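Local coordinates for protein similar to N-acetyltransferase (Staphylococcus aureus subsp. aureus, PDB 4MBU) that probably transfers an acetyl group from acetyl-coenzyme A to an as yet unassigned acceptor, as other Gcn5-related N-acetyltransferases do, at residues Ala8-Leu13 with Arg41-Phe45; Ile16-Asn21 with Pro35-Arg41; Phe138-Leu144 with Asp156-Leu162. All blocks are in the same frame, centred on the assembly; numbering follows the deposited sequence.

In the fold
The chain of this GNAT-type acetyltransferase starts with strand 3-7, and the loop that follows it meets helix 38-50 in contact 1, closing a loop of 27 residues. Nested inside that loop is contact 2, where helix 13-26 meets residues 35-41; the two share R41, and their centres lie about 9 Å apart. Together they tie the first two helices to each other and to the start of the sheet. Contact 3 comes much later in the chain, in series with both, and closes the hairpin of strands 139-150 and 153-163. Its centre lies about 29 Å from that of contact 1, on the opposite side of the chain's centre.

Contact 1 of 3, residues Ala8-Leu13 with Arg41-Phe45; sequences AKKEDL and RIAWF
L13 and F45 meet almost at right angles where the loop after strand 3-7 turns into helix 13-26, the first helix of the GNAT fold, and packs on helix 38-50. The contact is a knob-into-hole: the L13 side chain sits among R41, I42, W44 and F45, four residues from little more than one turn of helix 38-50. Its two methyl groups divide the work. CD1 of L13 lies 3.7 Å from CG1 of I42 and also touches CB of F45, whereas CD2 lies close to CB and CD1 of F45 and reaches 4.0 Å from CG of R41. The same CD2 approaches the indole of W44 at its edge, near the ring plane.

F45 meets the loop through CE2, CZ and CE1, which reach K10, the K9-K10 backbone and O of A8. Its CG stands opposite the backbone N (chi1 -180°), which carries the ring away from its own helix and across to the loop. There K10 crosses it at about a right angle, and CG of K10 comes to 3.5 Å from CE2 of F45. Beyond the two segments, I55 of strand 55-60 touches A8, W44 and F45, so the contact joins loop, helix and sheet.

The turn that presents these groups has its own internal bond, from K9 N to OD2 of D12 (2.7 Å), which approaches from above the carboxylate plane; OD1 of D12 forms a salt bridge with R6. At the rim of the F45 ring, in its plane, the carbonyl O of A8 lies 3.9 Å from CE1 of F45.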
# COMPACT_ATOMS: atom_id res chain seq x y z
N ALA A 8 -27.10 -10.44 15.63
CA ALA A 8 -27.32 -11.82 15.24
C ALA A 8 -27.97 -12.57 16.39
O ALA A 8 -27.79 -12.20 17.56
CB ALA A 8 -26.02 -12.48 14.87
N LYS A 9 -28.71 -13.63 16.05
CA LYS A 9 -29.33 -14.52 17.02
C LYS A 9 -28.94 -15.96 16.67
O LYS A 9 -28.40 -16.22 15.59
CB LYS A 9 -30.86 -14.37 16.95
CG LYS A 9 -31.37 -12.93 17.05
CD LYS A 9 -31.52 -12.47 18.50
CE LYS A 9 -32.73 -13.10 19.19
NZ LYS A 9 -34.03 -12.74 18.56
N LYS A 10 -29.21 -16.91 17.57
CA LYS A 10 -28.85 -18.31 17.34
C LYS A 10 -29.42 -18.86 16.03
O LYS A 10 -28.74 -19.57 15.28
CB LYS A 10 -29.33 -19.18 18.51
CG LYS A 10 -28.45 -19.13 19.75
CD LYS A 10 -29.05 -19.98 20.88
CE LYS A 10 -28.18 -19.97 22.14
NZ LYS A 10 -28.12 -18.65 22.85
N GLU A 11 -30.66 -18.48 15.74
CA GLU A 11 -31.34 -18.92 14.52
C GLU A 11 -30.66 -18.42 13.24
O GLU A 11 -31.02 -18.85 12.14
CB GLU A 11 -32.82 -18.50 14.53
CG GLU A 11 -33.18 -17.40 15.53
CD GLU A 11 -33.30 -17.91 16.96
OE1 GLU A 11 -32.92 -17.16 17.90
OE2 GLU A 11 -33.77 -19.05 17.16
N ASP A 12 -29.68 -17.53 13.37
CA ASP A 12 -28.94 -17.04 12.22
C ASP A 12 -27.72 -17.91 11.89
O ASP A 12 -27.21 -17.89 10.76
CB ASP A 12 -28.48 -15.60 12.48
CG ASP A 12 -29.64 -14.63 12.69
OD1 ASP A 12 -30.71 -14.83 12.08
OD2 ASP A 12 -29.46 -13.66 13.46
N LEU A 13 -27.28 -18.70 12.87
CA LEU A 13 -25.98 -19.36 12.79
C LEU A 13 -25.77 -20.22 11.53
O LEU A 13 -24.72 -20.15 10.88
CB LEU A 13 -25.68 -20.15 14.08
CG LEU A 13 -25.47 -19.26 15.31
CD1 LEU A 13 -25.17 -20.08 16.54
CD2 LEU A 13 -24.34 -18.25 15.08
N ARG A 41 -19.26 -23.15 15.39
CA ARG A 41 -19.91 -21.87 15.19
C ARG A 41 -20.80 -21.49 16.40
O ARG A 41 -20.82 -20.32 16.83
CB ARG A 41 -20.70 -21.87 13.87
CG ARG A 41 -21.42 -20.58 13.54
CD ARG A 41 -20.52 -19.35 13.60
NE ARG A 41 -19.37 -19.40 12.70
CZ ARG A 41 -18.61 -18.35 12.40
NH1 ARG A 41 -18.91 -17.15 12.89
NH2 ARG A 41 -17.57 -18.48 11.59
N ILE A 42 -21.48 -22.48 16.97
CA ILE A 42 -22.33 -22.23 18.14
C ILE A 42 -21.48 -21.86 19.35
O ILE A 42 -21.83 -20.96 20.12
CB ILE A 42 -23.24 -23.43 18.44
CG1 ILE A 42 -24.29 -23.59 17.34
CG2 ILE A 42 -23.95 -23.25 19.78
CD1 ILE A 42 -24.97 -24.96 17.31
N ALA A 43 -20.35 -22.55 19.51
CA ALA A 43 -19.41 -22.23 20.59
C ALA A 43 -18.87 -20.80 20.42
O ALA A 43 -18.72 -20.05 21.39
CB ALA A 43 -18.27 -23.23 20.63
N TRP A 44 -18.58 -20.44 19.17
CA TRP A 44 -18.14 -19.09 18.82
C TRP A 44 -19.17 -18.05 19.25
O TRP A 44 -18.84 -17.07 19.92
CB TRP A 44 -17.86 -19.03 17.31
CG TRP A 44 -17.64 -17.65 16.72
CD1 TRP A 44 -16.45 -16.99 16.59
CD2 TRP A 44 -18.63 -16.80 16.14
NE1 TRP A 44 -16.65 -15.77 15.97
CE2 TRP A 44 -17.98 -15.64 15.69
CE3 TRP A 44 -20.02 -16.91 15.97
CZ2 TRP A 44 -18.67 -14.59 15.08
CZ3 TRP A 44 -20.70 -15.87 15.36
CH2 TRP A 44 -20.02 -14.73 14.92
N PHE A 45 -20.43 -18.29 18.89
CA PHE A 45 -21.54 -17.41 19.26
C PHE A 45 -21.70 -17.27 20.78
O PHE A 45 -21.88 -16.16 21.30
CB PHE A 45 -22.84 -17.92 18.64
CG PHE A 45 -24.04 -17.07 18.96
CD1 PHE A 45 -24.32 -15.93 18.22
CD2 PHE A 45 -24.91 -17.43 19.98
CE1 PHE A 45 -25.43 -15.15 18.50
CE2 PHE A 45 -26.02 -16.65 20.26
CZ PHE A 45 -26.27 -15.50 19.52

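Contact 2 of 3, residues Ile16-Asn21 with Pro35-Arg41; sequences ILAIYN and PQTIDER
Helix 13-26 runs past an extended approach to helix 38-50, with CA atoms nearest between N21 and P35 (5.2 Å) and between L17 and R41. N21 meets the backbone of Q36 with both ends of its amide. OD1 of N21 accepts from N of Q36 at 2.6 Å, the donor tilted from the carbonyl plane, and ND2 of N21 gives a nearly straight bond to O of Q36 (3.0 Å, 169°), in plane and on a lone pair. This pairing of one side-chain amide with both polar backbone atoms of a residue pins the chain just before the second helix begins. That helix opens with a capping box, in which N of T37 donates to OE1 of E40 and a weak bond returns from N of E40 to OG1 of T37.

One turn earlier on the helix, L17 places CD1 3.5 Å from O of Q36, while CD2 lies along I38. The extended Q36 side chain carries OE1 to R41, whose NE and NH2 both donate to it side-on, each at 2.7 Å. Bent at chi2 and chi3, the arginine folds back far enough to set NH2 over the centre of the Y20 ring, 3.0 Å above its plane. Ring and guanidinium planes stand 67° apart, so a nitrogen, not the flat of the group, points at the aromatic face. CG2 of I16 covers one face of the guanidinium, and W76 of the second subunit packs on Y20.

The cation is thus held by one amide oxygen and the faces of two aromatic rings, Y20 and W44, partners that probably stabilise its positive charge without carrying a formal charge themselves.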
# COMPACT_ATOMS: atom_id res chain seq x y z
N ILE A 16 -25.05 -18.03 8.78
CA ILE A 16 -23.72 -17.48 9.03
C ILE A 16 -22.69 -18.54 8.65
O ILE A 16 -21.75 -18.26 7.89
CB ILE A 16 -23.56 -16.98 10.49
CG1 ILE A 16 -24.27 -15.62 10.65
CG2 ILE A 16 -22.09 -16.86 10.89
CD1 ILE A 16 -24.47 -15.17 12.10
N LEU A 17 -22.92 -19.77 9.11
CA LEU A 17 -21.96 -20.84 8.86
C LEU A 17 -21.70 -20.96 7.37
O LEU A 17 -20.54 -20.95 6.93
CB LEU A 17 -22.44 -22.17 9.45
CG LEU A 17 -21.49 -23.36 9.31
CD1 LEU A 17 -20.20 -23.12 10.05
CD2 LEU A 17 -22.14 -24.64 9.82
N ALA A 18 -22.78 -20.98 6.58
CA ALA A 18 -22.64 -21.21 5.15
C ALA A 18 -21.73 -20.15 4.58
O ALA A 18 -20.73 -20.46 3.91
CB ALA A 18 -23.99 -21.20 4.46
N ILE A 19 -22.03 -18.89 4.92
CA ILE A 19 -21.29 -17.77 4.37
C ILE A 19 -19.81 -17.98 4.70
O ILE A 19 -18.96 -17.97 3.80
CB ILE A 19 -21.81 -16.42 4.94
CG1 ILE A 19 -23.27 -16.19 4.55
CG2 ILE A 19 -20.96 -15.26 4.45
CD1 ILE A 19 -23.86 -14.89 5.13
N TYR A 20 -19.53 -18.26 5.97
CA TYR A 20 -18.15 -18.40 6.44
C TYR A 20 -17.49 -19.52 5.67
O TYR A 20 -16.39 -19.34 5.14
CB TYR A 20 -18.13 -18.69 7.94
CG TYR A 20 -16.77 -18.60 8.61
CD1 TYR A 20 -16.14 -17.38 8.80
CD2 TYR A 20 -16.14 -19.74 9.10
CE1 TYR A 20 -14.91 -17.30 9.46
CE2 TYR A 20 -14.92 -19.68 9.75
CZ TYR A 20 -14.31 -18.45 9.92
OH TYR A 20 -13.10 -18.40 10.57
N ASN A 21 -18.17 -20.65 5.56
CA ASN A 21 -17.53 -21.80 4.93
C ASN A 21 -17.27 -21.55 3.45
O ASN A 21 -16.27 -22.02 2.91
CB ASN A 21 -18.32 -23.09 5.15
CG ASN A 21 -18.05 -23.70 6.50
OD1 ASN A 21 -17.03 -23.41 7.13
ND2 ASN A 21 -18.96 -24.56 6.96
N PRO A 35 -13.61 -26.53 6.32
CA PRO A 35 -14.90 -25.94 6.67
C PRO A 35 -15.14 -26.05 8.18
O PRO A 35 -14.74 -27.03 8.80
CB PRO A 35 -15.91 -26.80 5.92
CG PRO A 35 -15.13 -27.38 4.78
CD PRO A 35 -13.74 -27.60 5.31
N GLN A 36 -15.77 -25.02 8.75
CA GLN A 36 -16.10 -25.00 10.17
C GLN A 36 -17.37 -25.83 10.38
O GLN A 36 -18.20 -25.95 9.48
CB GLN A 36 -16.35 -23.55 10.60
CG GLN A 36 -16.54 -23.35 12.10
CD GLN A 36 -16.77 -21.89 12.47
OE1 GLN A 36 -17.60 -21.21 11.87
NE2 GLN A 36 -16.02 -21.41 13.46
N THR A 37 -17.51 -26.41 11.56
CA THR A 37 -18.71 -27.19 11.89
C THR A 37 -19.74 -26.31 12.61
O THR A 37 -19.41 -25.23 13.09
CB THR A 37 -18.39 -28.41 12.77
OG1 THR A 37 -17.90 -27.97 14.04
CG2 THR A 37 -17.34 -29.30 12.10
N ILE A 38 -20.98 -26.78 12.68
CA ILE A 38 -22.03 -26.00 13.32
C ILE A 38 -21.81 -25.86 14.84
O ILE A 38 -22.16 -24.84 15.43
CB ILE A 38 -23.43 -26.55 12.97
CG1 ILE A 38 -24.53 -25.73 13.65
CG2 ILE A 38 -23.52 -28.04 13.31
CD1 ILE A 38 -24.64 -24.31 13.12
N ASP A 39 -21.22 -26.88 15.46
CA ASP A 39 -20.91 -26.82 16.89
C ASP A 39 -19.81 -25.79 17.19
O ASP A 39 -19.87 -25.09 18.21
CB ASP A 39 -20.47 -28.19 17.42
CG ASP A 39 -21.57 -29.24 17.32
OD1 ASP A 39 -22.75 -28.87 17.13
OD2 ASP A 39 -21.24 -30.44 17.43
N GLU A 40 -18.82 -25.72 16.32
CA GLU A 40 -17.76 -24.73 16.45
C GLU A 40 -18.35 -23.33 16.34
O GLU A 40 -18.01 -22.43 17.12
CB GLU A 40 -16.67 -24.97 15.39
CG GLU A 40 -15.73 -26.12 15.72
CD GLU A 40 -14.98 -26.65 14.51
OE1 GLU A 40 -15.42 -26.41 13.37
OE2 GLU A 40 -13.94 -27.32 14.71
N ARG A 41 -19.26 -23.15 15.39
CA ARG A 41 -19.91 -21.87 15.19
C ARG A 41 -20.80 -21.49 16.40
O ARG A 41 -20.82 -20.32 16.83
CB ARG A 41 -20.70 -21.87 13.87
CG ARG A 41 -21.42 -20.58 13.54
CD ARG A 41 -20.52 -19.35 13.60
NE ARG A 41 -19.37 -19.40 12.70
CZ ARG A 41 -18.61 -18.35 12.40
NH1 ARG A 41 -18.91 -17.15 12.89
NH2 ARG A 41 -17.57 -18.48 11.59

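Contact 3 of 3, residues Phe138-Leu144 with Asp156-Leu162; sequences FKHAGTL and DLAFYEL
H140 turns its ring away from its own backbone N (chi1 -171°), and Y160, with chi1 near -76°, brings its phenol against one face of the imidazole. The two rings form an offset stack, centroids 4.6 Å apart and planes at 10°, while CA of H140 makes a CH-pi contact over the same phenol. H140 and Y160 are a non-hydrogen-bonded pair of the antiparallel hairpin formed by strands 139-150 and 153-163. Next to them a classic beta bulge interrupts the register: N of A141 donates to O of F159 (2.8 Å), and N of F159 donates to O of G142, so two residues oppose one. Regular pairing resumes at T143 and L144.

At the hairpin's open end, CB of L162 sits over the centre of the F138 ring, 3.6 Å from its centroid. On the face opposite H140 and Y160, CD1 of L144 reaches CE1 of F159 at 3.7 Å. E161 OE1 touches CB of A141 and is hydrogen-bonded by N of T145 of the second subunit.

H140 ND1 binds cadmium together with H140 of the third subunit. Stacking on Y160 and the metal at ND1, helped by weak, shared bonds from NE2 to O of G142 and OG1 of T143, probably restrain the imidazole's rotation.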
# COMPACT_ATOMS: atom_id res chain seq x y z
N PHE A 138 -9.79 4.36 6.97
CA PHE A 138 -8.74 3.50 7.52
C PHE A 138 -7.44 3.85 6.80
O PHE A 138 -7.47 4.16 5.60
CB PHE A 138 -9.08 2.03 7.27
CG PHE A 138 -10.08 1.45 8.23
CD1 PHE A 138 -11.40 1.87 8.21
CD2 PHE A 138 -9.70 0.46 9.13
CE1 PHE A 138 -12.33 1.33 9.09
CE2 PHE A 138 -10.62 -0.09 10.01
CZ PHE A 138 -11.93 0.34 9.99
N LYS A 139 -6.32 3.85 7.52
CA LYS A 139 -5.00 4.05 6.91
C LYS A 139 -4.24 2.73 6.80
O LYS A 139 -4.21 1.94 7.75
CB LYS A 139 -4.14 4.99 7.78
CG LYS A 139 -4.85 6.26 8.24
CD LYS A 139 -5.23 7.09 7.05
CE LYS A 139 -5.68 8.48 7.48
NZ LYS A 139 -6.15 9.23 6.27
N HIS A 140 -3.60 2.49 5.66
CA HIS A 140 -2.75 1.31 5.53
C HIS A 140 -1.56 1.47 6.48
O HIS A 140 -0.75 2.40 6.33
CB HIS A 140 -2.27 1.14 4.10
CG HIS A 140 -1.57 -0.15 3.84
ND1 HIS A 140 -0.85 -0.40 2.70
CD2 HIS A 140 -1.48 -1.28 4.59
CE1 HIS A 140 -0.33 -1.61 2.75
NE2 HIS A 140 -0.70 -2.17 3.88
N ALA A 141 -1.47 0.58 7.46
CA ALA A 141 -0.46 0.69 8.51
C ALA A 141 0.74 -0.20 8.24
O ALA A 141 1.80 -0.02 8.83
CB ALA A 141 -1.06 0.38 9.88
N GLY A 142 0.57 -1.18 7.35
CA GLY A 142 1.68 -2.03 6.97
C GLY A 142 1.25 -3.28 6.24
O GLY A 142 0.05 -3.53 6.09
N THR A 143 2.23 -4.05 5.78
CA THR A 143 1.98 -5.30 5.08
C THR A 143 3.00 -6.38 5.47
O THR A 143 4.20 -6.21 5.27
CB THR A 143 2.06 -5.11 3.56
OG1 THR A 143 1.09 -4.14 3.16
CG2 THR A 143 1.79 -6.43 2.83
N LEU A 144 2.51 -7.48 6.01
CA LEU A 144 3.39 -8.60 6.35
C LEU A 144 3.38 -9.56 5.18
O LEU A 144 2.34 -10.13 4.84
CB LEU A 144 2.93 -9.27 7.63
CG LEU A 144 3.10 -8.46 8.91
CD1 LEU A 144 2.17 -8.96 9.94
CD2 LEU A 144 4.51 -8.60 9.41
N ASP A 156 0.07 -12.33 1.57
CA ASP A 156 0.49 -11.13 2.27
C ASP A 156 -0.70 -10.56 3.02
O ASP A 156 -1.79 -10.42 2.46
CB ASP A 156 1.02 -10.07 1.28
CG ASP A 156 2.20 -10.57 0.44
OD1 ASP A 156 2.84 -11.58 0.80
OD2 ASP A 156 2.51 -9.92 -0.57
N LEU A 157 -0.49 -10.21 4.29
CA LEU A 157 -1.56 -9.65 5.09
C LEU A 157 -1.32 -8.16 5.31
O LEU A 157 -0.30 -7.76 5.87
CB LEU A 157 -1.64 -10.37 6.44
CG LEU A 157 -2.79 -9.91 7.34
CD1 LEU A 157 -4.12 -10.33 6.74
CD2 LEU A 157 -2.64 -10.46 8.76
N ALA A 158 -2.26 -7.34 4.86
CA ALA A 158 -2.18 -5.90 5.07
C ALA A 158 -2.99 -5.49 6.30
O ALA A 158 -4.06 -6.03 6.56
CB ALA A 158 -2.67 -5.17 3.84
N PHE A 159 -2.46 -4.56 7.07
CA PHE A 159 -3.19 -4.05 8.22
C PHE A 159 -3.71 -2.66 7.89
O PHE A 159 -2.95 -1.80 7.44
CB PHE A 159 -2.28 -3.97 9.44
CG PHE A 159 -2.07 -5.28 10.14
CD1 PHE A 159 -0.80 -5.67 10.52
CD2 PHE A 159 -3.14 -6.09 10.46
CE1 PHE A 159 -0.59 -6.87 11.17
CE2 PHE A 159 -2.93 -7.30 11.12
CZ PHE A 159 -1.66 -7.68 11.47
N TYR A 160 -5.00 -2.44 8.12
CA TYR A 160 -5.58 -1.12 7.98
C TYR A 160 -6.11 -0.70 9.33
O TYR A 160 -6.62 -1.52 10.08
CB TYR A 160 -6.69 -1.11 6.91
CG TYR A 160 -6.12 -1.12 5.51
CD1 TYR A 160 -6.08 0.04 4.74
CD2 TYR A 160 -5.61 -2.29 4.97
CE1 TYR A 160 -5.53 0.02 3.47
CE2 TYR A 160 -5.07 -2.31 3.70
CZ TYR A 160 -5.03 -1.15 2.96
OH TYR A 160 -4.50 -1.17 1.69
N GLU A 161 -5.95 0.58 9.66
CA GLU A 161 -6.41 1.01 10.97
C GLU A 161 -7.18 2.32 10.94
O GLU A 161 -6.86 3.23 10.16
CB GLU A 161 -5.26 1.06 12.00
CG GLU A 161 -4.25 2.17 11.81
CD GLU A 161 -3.21 2.20 12.93
OE1 GLU A 161 -2.01 2.30 12.61
OE2 GLU A 161 -3.59 2.13 14.12
N LEU A 162 -8.19 2.38 11.79
CA LEU A 162 -8.96 3.59 12.02
C LEU A 162 -8.79 4.05 13.46
O LEU A 162 -9.00 3.27 14.41
CB LEU A 162 -10.44 3.32 11.76
CG LEU A 162 -11.44 4.44 12.04
CD1 LEU A 162 -11.21 5.62 11.08
CD2 LEU A 162 -12.85 3.91 11.90